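Local structure of uncharacterized protein (Kribbella flavida, 5EVH) at residues Asp10-Tyr15 / Glu94-His99; His16-Gly21 / Asp25-His30; Cys37-Gly42 / Arg51-Pro56; Glu55-Ile60 / Leu106-Asp111. The protein is of unknown function but adopts a SnoaL-like, NTF2-clan fold, whose relatives commonly enclose a pocket for a small molecule. All coordinates share one frame; numbering follows the deposited sequence.

Overall arrangement
Three of the four contacts lay a helix on the same mixed sheet, and interaction 2 joins two helices. Interactions 1 and 2 share helix 7-20 and are mostly buried. They rest on small aliphatic groups: methyls against strand 92-99 in interaction 1, an alanine seam in interaction 2. Interactions 3 and 4 share helix 47-58, their centres about 6 Å apart, and are only partly buried. Here the chemistry turns aromatic, with Phe53 reaching strand 35-39 and Phe57 reaching Ile108 of strand 102-109 and Phe110 two residues on. Trp19 links the two helix systems, its backbone oxygen probably accepting a hydrogen bond from one conformer of Ser58. Interactions 1, 3 and 4 also approach the second subunit.

Interaction 1 (Asp10-Tyr15 / Glu94-His99); sequences DTALAY and EHLTVH
Ala12 and Thr11 on one helix face meet Leu96 and Val98 on strand 92-99, and the direct contacts are apolar. Ala12 CB sits 3.9 Å from Leu96 CD2 and 4.0 Å from Leu96 CD1, so one methyl touches both branches of the leucine. One residue earlier on the helix, and two further along the strand, Thr11 and Val98 reach toward each other tip to tip, with Thr11 CG2 3.9 Å from Val98 CG1. Both carbons are anti to their own backbone N (for Val98 CG1, chi1 175°), which extends each methyl toward the other. The CA atoms of Ala12 and Leu96 are 7.0 Å apart, a close approach consistent with the small alanine side chain.

The polar link is less certain. A water lies at the edge of the Tyr15 ring, in its plane, 3.3 Å from Tyr15 OH; its link to Glu94 OE2 is too short to be trusted, and a bridge between the two residues is therefore doubtful. Glu94 OE2 also bonds Tyr80 OH.

In the fold, helix 7-20 packs on the sheet: Ala12 also packs on Ala76 and Leu78 of strand 75-84, Leu96 on Ile103 of strand 102-109, and Tyr15 on Phe50 and Met54 of helix 47-58.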
# COMPACT_ATOMS: atom_id res chain seq x y z
N ASP A 10 -10.65 -4.91 -14.24
CA ASP A 10 -10.13 -5.44 -15.52
C ASP A 10 -9.13 -4.47 -16.14
O ASP A 10 -8.06 -4.89 -16.61
CB ASP A 10 -11.28 -5.66 -16.50
CG ASP A 10 -12.17 -6.86 -16.13
OD1 ASP A 10 -11.75 -7.72 -15.30
OD2 ASP A 10 -13.27 -6.94 -16.72
N THR A 11 -9.45 -3.16 -16.12
CA THR A 11 -8.51 -2.17 -16.66
C THR A 11 -7.22 -2.11 -15.83
O THR A 11 -6.09 -2.08 -16.39
CB THR A 11 -9.20 -0.80 -16.68
OG1 THR A 11 -10.23 -0.86 -17.67
CG2 THR A 11 -8.22 0.30 -17.01
N ALA A 12 -7.36 -2.07 -14.50
CA ALA A 12 -6.21 -2.04 -13.62
C ALA A 12 -5.28 -3.21 -13.87
O ALA A 12 -4.06 -3.04 -13.93
CB ALA A 12 -6.71 -2.04 -12.15
N LEU A 13 -5.84 -4.45 -13.93
CA LEU A 13 -4.99 -5.63 -14.14
C LEU A 13 -4.40 -5.66 -15.58
O LEU A 13 -3.29 -6.16 -15.77
CB LEU A 13 -5.77 -6.92 -13.88
CG LEU A 13 -6.19 -7.08 -12.39
CD1 LEU A 13 -7.11 -8.33 -12.26
CD2 LEU A 13 -4.92 -7.26 -11.56
N ALA A 14 -5.13 -5.18 -16.59
CA ALA A 14 -4.58 -5.15 -17.96
C ALA A 14 -3.40 -4.19 -18.04
O ALA A 14 -2.35 -4.52 -18.63
CB ALA A 14 -5.70 -4.75 -18.95
N TYR A 15 -3.55 -3.01 -17.41
CA TYR A 15 -2.48 -2.04 -17.24
C TYR A 15 -1.30 -2.68 -16.50
O TYR A 15 -0.16 -2.63 -16.96
CB TYR A 15 -3.02 -0.83 -16.44
CG TYR A 15 -1.90 0.02 -15.96
CD1 TYR A 15 -1.26 0.91 -16.84
CD2 TYR A 15 -1.44 -0.10 -14.65
CE1 TYR A 15 -0.19 1.66 -16.41
CE2 TYR A 15 -0.39 0.67 -14.22
CZ TYR A 15 0.24 1.51 -15.12
OH TYR A 15 1.29 2.26 -14.71
N GLU A 94 -1.91 -0.06 -5.00
CA GLU A 94 -2.39 0.98 -5.88
C GLU A 94 -3.88 1.10 -5.74
O GLU A 94 -4.60 0.08 -5.75
CB GLU A 94 -2.08 0.72 -7.42
CG GLU A 94 -0.61 0.70 -7.68
CD GLU A 94 -0.29 0.31 -9.14
OE1 GLU A 94 -1.27 0.05 -9.85
OE2 GLU A 94 0.91 0.29 -9.55
N HIS A 95 -4.35 2.36 -5.70
CA HIS A 95 -5.76 2.65 -5.70
C HIS A 95 -6.02 3.39 -7.01
O HIS A 95 -5.43 4.45 -7.24
CB HIS A 95 -6.14 3.53 -4.51
CG HIS A 95 -7.58 3.98 -4.54
ND1 HIS A 95 -7.97 5.24 -4.11
CD2 HIS A 95 -8.73 3.34 -4.90
CE1 HIS A 95 -9.29 5.36 -4.23
NE2 HIS A 95 -9.77 4.23 -4.73
N LEU A 96 -6.87 2.83 -7.88
CA LEU A 96 -7.07 3.37 -9.23
C LEU A 96 -8.50 3.83 -9.40
O LEU A 96 -9.44 3.16 -8.96
CB LEU A 96 -6.78 2.32 -10.32
CG LEU A 96 -5.37 1.74 -10.28
CD1 LEU A 96 -5.38 0.52 -9.37
CD2 LEU A 96 -4.90 1.40 -11.69
N THR A 97 -8.68 4.96 -10.08
CA THR A 97 -9.99 5.39 -10.54
C THR A 97 -10.01 5.26 -12.04
O THR A 97 -9.08 5.73 -12.71
CB THR A 97 -10.24 6.87 -10.16
OG1 THR A 97 -10.07 6.96 -8.74
CG2 THR A 97 -11.59 7.35 -10.58
N VAL A 98 -11.09 4.71 -12.60
CA VAL A 98 -11.10 4.36 -14.02
C VAL A 98 -12.40 4.86 -14.61
O VAL A 98 -13.47 4.56 -14.06
CB VAL A 98 -11.00 2.84 -14.22
CG1 VAL A 98 -11.14 2.52 -15.74
CG2 VAL A 98 -9.67 2.28 -13.55
N HIS A 99 -12.33 5.63 -15.70
CA HIS A 99 -13.52 6.12 -16.40
C HIS A 99 -13.37 5.77 -17.86
O HIS A 99 -12.33 6.07 -18.47
CB HIS A 99 -13.73 7.62 -16.22
CG HIS A 99 -14.06 7.98 -14.80
ND1 HIS A 99 -15.20 7.52 -14.17
CD2 HIS A 99 -13.37 8.68 -13.86
CE1 HIS A 99 -15.21 7.95 -12.92
NE2 HIS A 99 -14.12 8.66 -12.70
O HOH W 1 1.65 1.41 -11.54

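Interaction 2 (His16-Gly21 / Asp25-His30); sequences HRAWTG and DTAMRH
This is close helix-to-helix packing of small residues, in which Ala18 of helix 7-20 meets Ala27 of the short helix 24-28 that follows it in the chain. The evidence is the backbone spacing: the CA atoms of Ala18 and Ala27 lie 5.0 Å apart, near enough for side-chain methyls to touch main-chain atoms. Ala18 CB rests 3.6 Å from Ala27 N, and Ala27 CB answers at 3.8 Å from Trp19 N. The two alanine CB atoms are themselves 3.9 Å apart. Thr26 adds its methyl, with CG2 3.9 Å from Ala18 CB, while its hydroxyl bonds Asp23 OD1.

Trp19 joins through its first side-chain carbon, CB lying 4.1 Å from Ala27 CB. In one of its two conformers CG stands anti to the backbone N (chi1 170°), the indole leading away from Ala27 and bonding Met54 O through NE1.

Behind the seam, His16 O accepts two bonds from Thr20, from OG1 at 2.9 Å and from the backbone N, the two donors arriving from opposite faces of the carbonyl plane. This fixes the threonine with its CG2 over one face of the His16 imidazole.

Around the seam, Ala27 packs on Met54 of helix 47-58, and Asp25 forms a salt bridge with Arg51 of that helix. On the other flank His16 and Thr20 touch strand 61-71, through Val66 and through Leu61 and Ser64.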
# COMPACT_ATOMS: atom_id res chain seq x y z
N HIS A 16 -1.59 -3.33 -15.38
CA HIS A 16 -0.51 -3.89 -14.56
C HIS A 16 0.27 -4.94 -15.35
O HIS A 16 1.50 -4.99 -15.32
CB HIS A 16 -1.13 -4.51 -13.31
CG HIS A 16 -0.14 -5.15 -12.40
ND1 HIS A 16 0.68 -4.41 -11.56
CD2 HIS A 16 0.20 -6.45 -12.22
CE1 HIS A 16 1.46 -5.25 -10.89
NE2 HIS A 16 1.20 -6.48 -11.27
N ARG A 17 -0.45 -5.80 -16.06
CA ARG A 17 0.21 -6.87 -16.80
C ARG A 17 1.14 -6.28 -17.85
O ARG A 17 2.23 -6.83 -18.11
CB ARG A 17 -0.90 -7.73 -17.47
CG ARG A 17 -0.50 -9.06 -17.96
CD ARG A 17 -0.21 -9.11 -19.45
NE ARG A 17 -0.01 -10.52 -19.80
CZ ARG A 17 -1.01 -11.32 -20.16
NH1 ARG A 17 -2.27 -10.80 -20.26
NH2 ARG A 17 -0.75 -12.61 -20.42
N ALA A 18 0.65 -5.27 -18.58
CA ALA A 18 1.45 -4.70 -19.66
C ALA A 18 2.67 -3.96 -19.09
O ALA A 18 3.79 -4.10 -19.62
CB ALA A 18 0.59 -3.76 -20.53
N TRP A 19 2.44 -3.19 -18.01
CA TRP A 19 3.50 -2.41 -17.40
C TRP A 19 4.59 -3.33 -16.87
O TRP A 19 5.76 -3.16 -17.21
CB TRP A 19 2.88 -1.50 -16.31
CG TRP A 19 3.86 -0.82 -15.44
CD1 TRP A 19 4.70 0.21 -15.77
CD2 TRP A 19 4.08 -1.09 -14.04
NE1 TRP A 19 5.48 0.55 -14.68
CE2 TRP A 19 5.12 -0.24 -13.61
CE3 TRP A 19 3.51 -1.99 -13.12
CZ2 TRP A 19 5.57 -0.23 -12.28
CZ3 TRP A 19 3.96 -1.98 -11.82
CH2 TRP A 19 4.99 -1.10 -11.40
N THR A 20 4.22 -4.36 -16.08
CA THR A 20 5.25 -5.27 -15.59
C THR A 20 5.89 -6.02 -16.78
O THR A 20 7.09 -6.26 -16.76
CB THR A 20 4.69 -6.25 -14.51
OG1 THR A 20 3.58 -6.97 -15.05
CG2 THR A 20 4.17 -5.47 -13.27
N GLY A 21 5.14 -6.31 -17.87
CA GLY A 21 5.82 -6.98 -19.01
C GLY A 21 6.61 -6.02 -19.91
O GLY A 21 7.07 -6.41 -20.97
N ASP A 25 3.71 0.96 -24.47
CA ASP A 25 2.70 1.53 -25.34
C ASP A 25 1.35 0.91 -25.04
O ASP A 25 0.34 1.63 -25.01
CB ASP A 25 3.08 1.30 -26.79
CG ASP A 25 4.28 2.18 -27.23
OD1 ASP A 25 4.70 3.07 -26.43
OD2 ASP A 25 4.76 1.96 -28.36
N THR A 26 1.33 -0.39 -24.71
CA THR A 26 0.06 -1.04 -24.38
C THR A 26 -0.46 -0.55 -23.03
O THR A 26 -1.65 -0.22 -22.90
CB THR A 26 0.22 -2.56 -24.39
OG1 THR A 26 0.65 -2.94 -25.71
CG2 THR A 26 -1.12 -3.29 -24.05
N ALA A 27 0.42 -0.47 -22.03
CA ALA A 27 0.00 0.01 -20.71
C ALA A 27 -0.57 1.41 -20.79
O ALA A 27 -1.61 1.70 -20.16
CB ALA A 27 1.19 -0.02 -19.73
N MSE A 28 0.02 2.27 -21.63
CA MSE A 28 -0.40 3.66 -21.72
C MSE A 28 -1.73 3.81 -22.42
O MSE A 28 -2.38 4.84 -22.29
CB MSE A 28 0.67 4.51 -22.42
CG MSE A 28 1.95 4.67 -21.58
SE MSE A 28 1.70 5.52 -19.83
CE MSE A 28 1.00 7.17 -20.50
N ARG A 29 -2.16 2.78 -23.16
CA ARG A 29 -3.53 2.78 -23.67
C ARG A 29 -4.53 2.93 -22.55
O ARG A 29 -5.68 3.30 -22.81
CB ARG A 29 -3.91 1.46 -24.38
CG ARG A 29 -3.20 1.10 -25.63
CD ARG A 29 -3.82 -0.25 -26.15
NE ARG A 29 -3.09 -0.70 -27.32
CZ ARG A 29 -3.15 -1.92 -27.81
NH1 ARG A 29 -3.93 -2.88 -27.21
NH2 ARG A 29 -2.43 -2.20 -28.87
N HIS A 30 -4.18 2.46 -21.34
CA HIS A 30 -5.13 2.45 -20.26
C HIS A 30 -5.01 3.65 -19.36
O HIS A 30 -5.66 3.68 -18.32
CB HIS A 30 -4.93 1.18 -19.44
CG HIS A 30 -5.16 -0.07 -20.21
ND1 HIS A 30 -6.43 -0.55 -20.46
CD2 HIS A 30 -4.29 -0.94 -20.78
CE1 HIS A 30 -6.34 -1.70 -21.13
NE2 HIS A 30 -5.05 -1.96 -21.34

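Interaction 3 (Cys37-Gly42 / Arg51-Pro56); sequences CHAPAG and RAFMEP
Glu55 OE1, on the same helix that sends Phe53 against Cys37 and Ala39, is gripped by two nitrogens of Arg51. Arg51 NE donates to it over 2.9 Å with an N-H...O angle of 159°, meeting the oxygen nearly along its C-O bond. Arg51 NH2 adds a more bent bond of 3.1 Å to Glu55 OE1, from above the carboxylate plane. Glu55 OE1 lies in the guanidinium plane in both cases, a side-on salt bridge one helical turn long. Arg51 NH1 has a second acid partner, Asp25, which ties this helix to helix 24-28.

The contact across the segments is apolar and centres on the far end of the Phe53 ring. Phe53 CG is anti to the backbone N (chi1 158°), extending the ring from the helix toward the strand. There Phe53 CZ lies 3.9 Å from Ala39 CB, and CE2 lies 4.2 Å from Cys37 SG. The sulfur stands 5.2 Å from the Phe53 ring centroid and 49° off its normal, an oblique sulfur-aromatic contact. Cys37 and Ala39, two apart on the strand, thus present their side chains on the same side.

Beyond Ala39 the strand closes a hairpin: Ala39 N to Gly42 O (3.0 Å) and Gly42 N to Ala39 O (2.9 Å) frame a type I turn through Pro40 and Ala41. Phe53 also touches Ile44 of the returning strand. Helix against curved sheet is the NTF2-like architecture of SnoaL-like proteins, and a glycerol about 4 Å from the Phe53 side chain, probably from the crystallisation liquor, is consistent with a pocket between them.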
# COMPACT_ATOMS: atom_id res chain seq x y z
N CYS A 37 -1.44 11.25 -10.53
CA CYS A 37 -0.80 10.14 -9.83
C CYS A 37 -0.24 10.67 -8.51
O CYS A 37 0.47 11.68 -8.50
CB CYS A 37 0.31 9.48 -10.68
SG CYS A 37 1.20 8.20 -9.76
N HIS A 38 -0.57 10.04 -7.40
CA HIS A 38 0.03 10.42 -6.12
C HIS A 38 0.97 9.28 -5.77
O HIS A 38 0.52 8.14 -5.56
CB HIS A 38 -1.01 10.59 -5.03
CG HIS A 38 -2.07 11.60 -5.35
ND1 HIS A 38 -1.90 12.96 -5.16
CD2 HIS A 38 -3.33 11.43 -5.81
CE1 HIS A 38 -3.01 13.58 -5.51
NE2 HIS A 38 -3.90 12.67 -5.89
N ALA A 39 2.25 9.57 -5.71
CA ALA A 39 3.26 8.53 -5.50
C ALA A 39 4.06 8.90 -4.25
O ALA A 39 3.89 10.02 -3.76
CB ALA A 39 4.14 8.45 -6.74
N PRO A 40 4.92 8.01 -3.72
CA PRO A 40 5.57 8.34 -2.43
C PRO A 40 6.39 9.61 -2.47
O PRO A 40 6.39 10.35 -1.47
CB PRO A 40 6.42 7.09 -2.14
CG PRO A 40 5.56 5.97 -2.75
CD PRO A 40 5.13 6.60 -4.08
N ALA A 41 7.02 9.93 -3.59
CA ALA A 41 7.82 11.14 -3.65
C ALA A 41 7.00 12.38 -3.99
O ALA A 41 7.53 13.49 -3.91
CB ALA A 41 8.95 10.97 -4.68
N GLY A 42 5.70 12.25 -4.31
CA GLY A 42 4.86 13.41 -4.56
C GLY A 42 3.90 13.20 -5.73
O GLY A 42 3.75 12.10 -6.26
N ARG A 51 4.31 8.67 -17.63
CA ARG A 51 5.17 7.75 -18.36
C ARG A 51 6.62 7.88 -17.92
O ARG A 51 7.31 6.88 -17.69
CB ARG A 51 5.01 7.99 -19.85
CG ARG A 51 5.96 7.18 -20.66
CD ARG A 51 5.42 6.88 -22.04
NE ARG A 51 6.22 5.75 -22.52
CZ ARG A 51 5.91 5.00 -23.55
NH1 ARG A 51 4.79 5.26 -24.20
NH2 ARG A 51 6.73 3.99 -23.91
N ALA A 52 7.10 9.12 -17.76
CA ALA A 52 8.47 9.32 -17.33
C ALA A 52 8.72 8.74 -15.94
O ALA A 52 9.87 8.44 -15.63
CB ALA A 52 8.82 10.83 -17.37
N PHE A 53 7.69 8.55 -15.10
CA PHE A 53 7.84 7.91 -13.79
C PHE A 53 7.70 6.38 -13.89
O PHE A 53 8.54 5.64 -13.35
CB PHE A 53 6.80 8.52 -12.82
CG PHE A 53 6.46 7.67 -11.64
CD1 PHE A 53 7.33 7.53 -10.59
CD2 PHE A 53 5.24 7.03 -11.56
CE1 PHE A 53 7.00 6.70 -9.49
CE2 PHE A 53 4.90 6.23 -10.46
CZ PHE A 53 5.78 6.08 -9.43
N MSE A 54 6.67 5.90 -14.59
CA MSE A 54 6.33 4.45 -14.59
C MSE A 54 7.38 3.67 -15.37
O MSE A 54 7.80 2.57 -14.95
CB MSE A 54 4.91 4.15 -15.17
CG MSE A 54 4.61 4.54 -16.64
SE MSE A 54 4.91 3.22 -18.16
CE MSE A 54 3.16 2.32 -18.17
N GLU A 55 7.81 4.21 -16.50
CA GLU A 55 8.69 3.42 -17.35
C GLU A 55 9.99 3.02 -16.65
O GLU A 55 10.31 1.82 -16.64
CB GLU A 55 8.95 4.16 -18.68
CG GLU A 55 9.52 3.24 -19.67
CD GLU A 55 9.51 3.77 -21.13
OE1 GLU A 55 8.65 4.59 -21.54
OE2 GLU A 55 10.38 3.30 -21.88
N PRO A 56 10.79 3.95 -16.07
CA PRO A 56 12.00 3.54 -15.30
C PRO A 56 11.67 2.56 -14.18
O PRO A 56 12.46 1.65 -13.87
CB PRO A 56 12.54 4.86 -14.73
CG PRO A 56 11.83 5.93 -15.46
CD PRO A 56 10.56 5.41 -16.01

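Interaction 4 (Glu55-Ile60 / Leu106-Asp111); sequences EPFSRI and LRIIFD
Phe57 of helix 47-58 meets Ile108 of strand 102-109 and Phe110 just along the chain, a helix-on-sheet contact of the NTF2-like fold. The two rings come from opposite directions. The nearest atoms are Phe57 CE2 and Phe110 CE1, 3.6 Å apart. Their centroids are 5.2 Å apart and their planes inclined at 58°, so the pair is oblique. Seen from Phe110, the approach is over one face, Phe57 CZ standing 4.0 Å above the Phe110 ring plane and offset toward its rim. Phe57 CE2 also reaches Ile108 CD1 at 4.0 Å, the two side chains sliding past each other in opposite directions.

What positions the rings is partly local. Phe110 CG lies between its backbone N and carbonyl carbon (chi1 56°), which swings the ring back over the strand until Ile108 CG1 sits at its edge, in the ring plane. An alanine in place of Phe110 would probably leave the CE2 and CZ corner of Phe57 without its aromatic partner, and the ring is likely to be freer to turn, held on this side mainly by Ile108.

In the next shell Phe110 packs on Pro40 and Ala92, and Phe57 and Trp19 meet edge-to-face, in one of the two tryptophan conformers. A glycerol, probably from the crystallisation liquor, lies about 4 Å from the Phe110 side chain, consistent with a pocket bordered by this aromatic pair.

Asp111 links this part of the chain to both the next helix and the second subunit: its OD2 pairs with Arg112 NE of that subunit, while OD1 accepts the backbone N-H of Thr113.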
# COMPACT_ATOMS: atom_id res chain seq x y z
N GLU A 55 7.81 4.21 -16.50
CA GLU A 55 8.69 3.42 -17.35
C GLU A 55 9.99 3.02 -16.65
O GLU A 55 10.31 1.82 -16.64
CB GLU A 55 8.95 4.16 -18.68
CG GLU A 55 9.52 3.24 -19.67
CD GLU A 55 9.51 3.77 -21.13
OE1 GLU A 55 8.65 4.59 -21.54
OE2 GLU A 55 10.38 3.30 -21.88
N PRO A 56 10.79 3.95 -16.07
CA PRO A 56 12.00 3.54 -15.30
C PRO A 56 11.67 2.56 -14.18
O PRO A 56 12.46 1.65 -13.87
CB PRO A 56 12.54 4.86 -14.73
CG PRO A 56 11.83 5.93 -15.46
CD PRO A 56 10.56 5.41 -16.01
N PHE A 57 10.49 2.72 -13.58
CA PHE A 57 10.09 1.81 -12.51
C PHE A 57 9.96 0.41 -13.07
O PHE A 57 10.56 -0.56 -12.55
CB PHE A 57 8.78 2.33 -11.91
CG PHE A 57 8.37 1.76 -10.56
CD1 PHE A 57 9.03 0.69 -9.98
CD2 PHE A 57 7.28 2.32 -9.87
CE1 PHE A 57 8.61 0.17 -8.74
CE2 PHE A 57 6.85 1.82 -8.61
CZ PHE A 57 7.52 0.75 -8.05
N SER A 58 9.19 0.25 -14.16
CA SER A 58 9.03 -1.10 -14.68
C SER A 58 10.39 -1.73 -14.96
O SER A 58 10.59 -2.92 -14.69
CB SER A 58 8.17 -1.15 -15.94
OG SER A 58 8.17 -2.51 -16.38
N ARG A 59 11.34 -0.95 -15.49
CA ARG A 59 12.62 -1.51 -15.91
C ARG A 59 13.58 -1.84 -14.76
O ARG A 59 14.68 -2.34 -15.02
CB ARG A 59 13.35 -0.55 -16.86
CG ARG A 59 12.69 -0.40 -18.19
CD ARG A 59 13.70 0.13 -19.16
NE ARG A 59 13.12 1.19 -19.97
CZ ARG A 59 12.53 1.00 -21.14
NH1 ARG A 59 12.40 -0.22 -21.66
NH2 ARG A 59 12.06 2.05 -21.80
N ILE A 60 13.25 -1.50 -13.52
CA ILE A 60 14.01 -2.07 -12.40
C ILE A 60 13.32 -3.34 -11.88
O ILE A 60 13.93 -4.08 -11.10
CB ILE A 60 14.24 -1.10 -11.21
CG1 ILE A 60 12.98 -0.94 -10.40
CG2 ILE A 60 14.82 0.26 -11.66
CD1 ILE A 60 13.16 -0.04 -9.25
N LEU A 106 -4.45 7.65 -9.76
CA LEU A 106 -3.68 6.49 -9.34
C LEU A 106 -2.92 6.92 -8.10
O LEU A 106 -2.13 7.87 -8.18
CB LEU A 106 -2.71 6.04 -10.44
CG LEU A 106 -2.08 4.65 -10.16
CD1 LEU A 106 -1.63 4.08 -11.53
CD2 LEU A 106 -0.93 4.70 -9.30
N ARG A 107 -3.19 6.29 -6.95
CA ARG A 107 -2.37 6.53 -5.76
C ARG A 107 -1.57 5.26 -5.50
O ARG A 107 -2.14 4.18 -5.33
CB ARG A 107 -3.20 6.92 -4.53
CG ARG A 107 -2.29 7.07 -3.28
CD ARG A 107 -3.03 7.69 -2.01
NE ARG A 107 -4.05 8.75 -2.27
CZ ARG A 107 -3.80 10.06 -2.22
NH1 ARG A 107 -4.78 10.92 -2.44
NH2 ARG A 107 -2.57 10.53 -1.95
N ILE A 108 -0.24 5.39 -5.44
CA ILE A 108 0.59 4.20 -5.24
C ILE A 108 1.43 4.35 -3.98
O ILE A 108 1.93 5.44 -3.67
CB ILE A 108 1.47 3.89 -6.47
CG1 ILE A 108 2.46 2.75 -6.16
CG2 ILE A 108 2.29 5.12 -6.95
CD1 ILE A 108 3.08 2.19 -7.46
N ILE A 109 1.51 3.27 -3.19
CA ILE A 109 2.26 3.29 -1.91
C ILE A 109 3.31 2.20 -1.98
O ILE A 109 2.99 1.05 -2.26
CB ILE A 109 1.33 3.03 -0.70
CG1 ILE A 109 0.19 4.04 -0.71
CG2 ILE A 109 2.20 3.14 0.57
CD1 ILE A 109 -0.84 3.80 0.49
N PHE A 110 4.57 2.55 -1.70
CA PHE A 110 5.59 1.56 -1.44
C PHE A 110 6.66 2.22 -0.58
O PHE A 110 6.72 3.45 -0.44
CB PHE A 110 6.22 1.02 -2.73
CG PHE A 110 6.79 2.08 -3.62
CD1 PHE A 110 6.01 2.63 -4.64
CD2 PHE A 110 8.09 2.52 -3.44
CE1 PHE A 110 6.56 3.64 -5.50
CE2 PHE A 110 8.66 3.53 -4.27
CZ PHE A 110 7.89 4.10 -5.28
N ASP A 111 7.49 1.39 0.03
CA ASP A 111 8.46 1.86 1.01
C ASP A 111 9.75 2.16 0.23
O ASP A 111 10.35 1.25 -0.36
CB ASP A 111 8.71 0.79 2.06
CG ASP A 111 9.72 1.23 3.12
OD1 ASP A 111 10.02 2.46 3.22
OD2 ASP A 111 10.20 0.34 3.89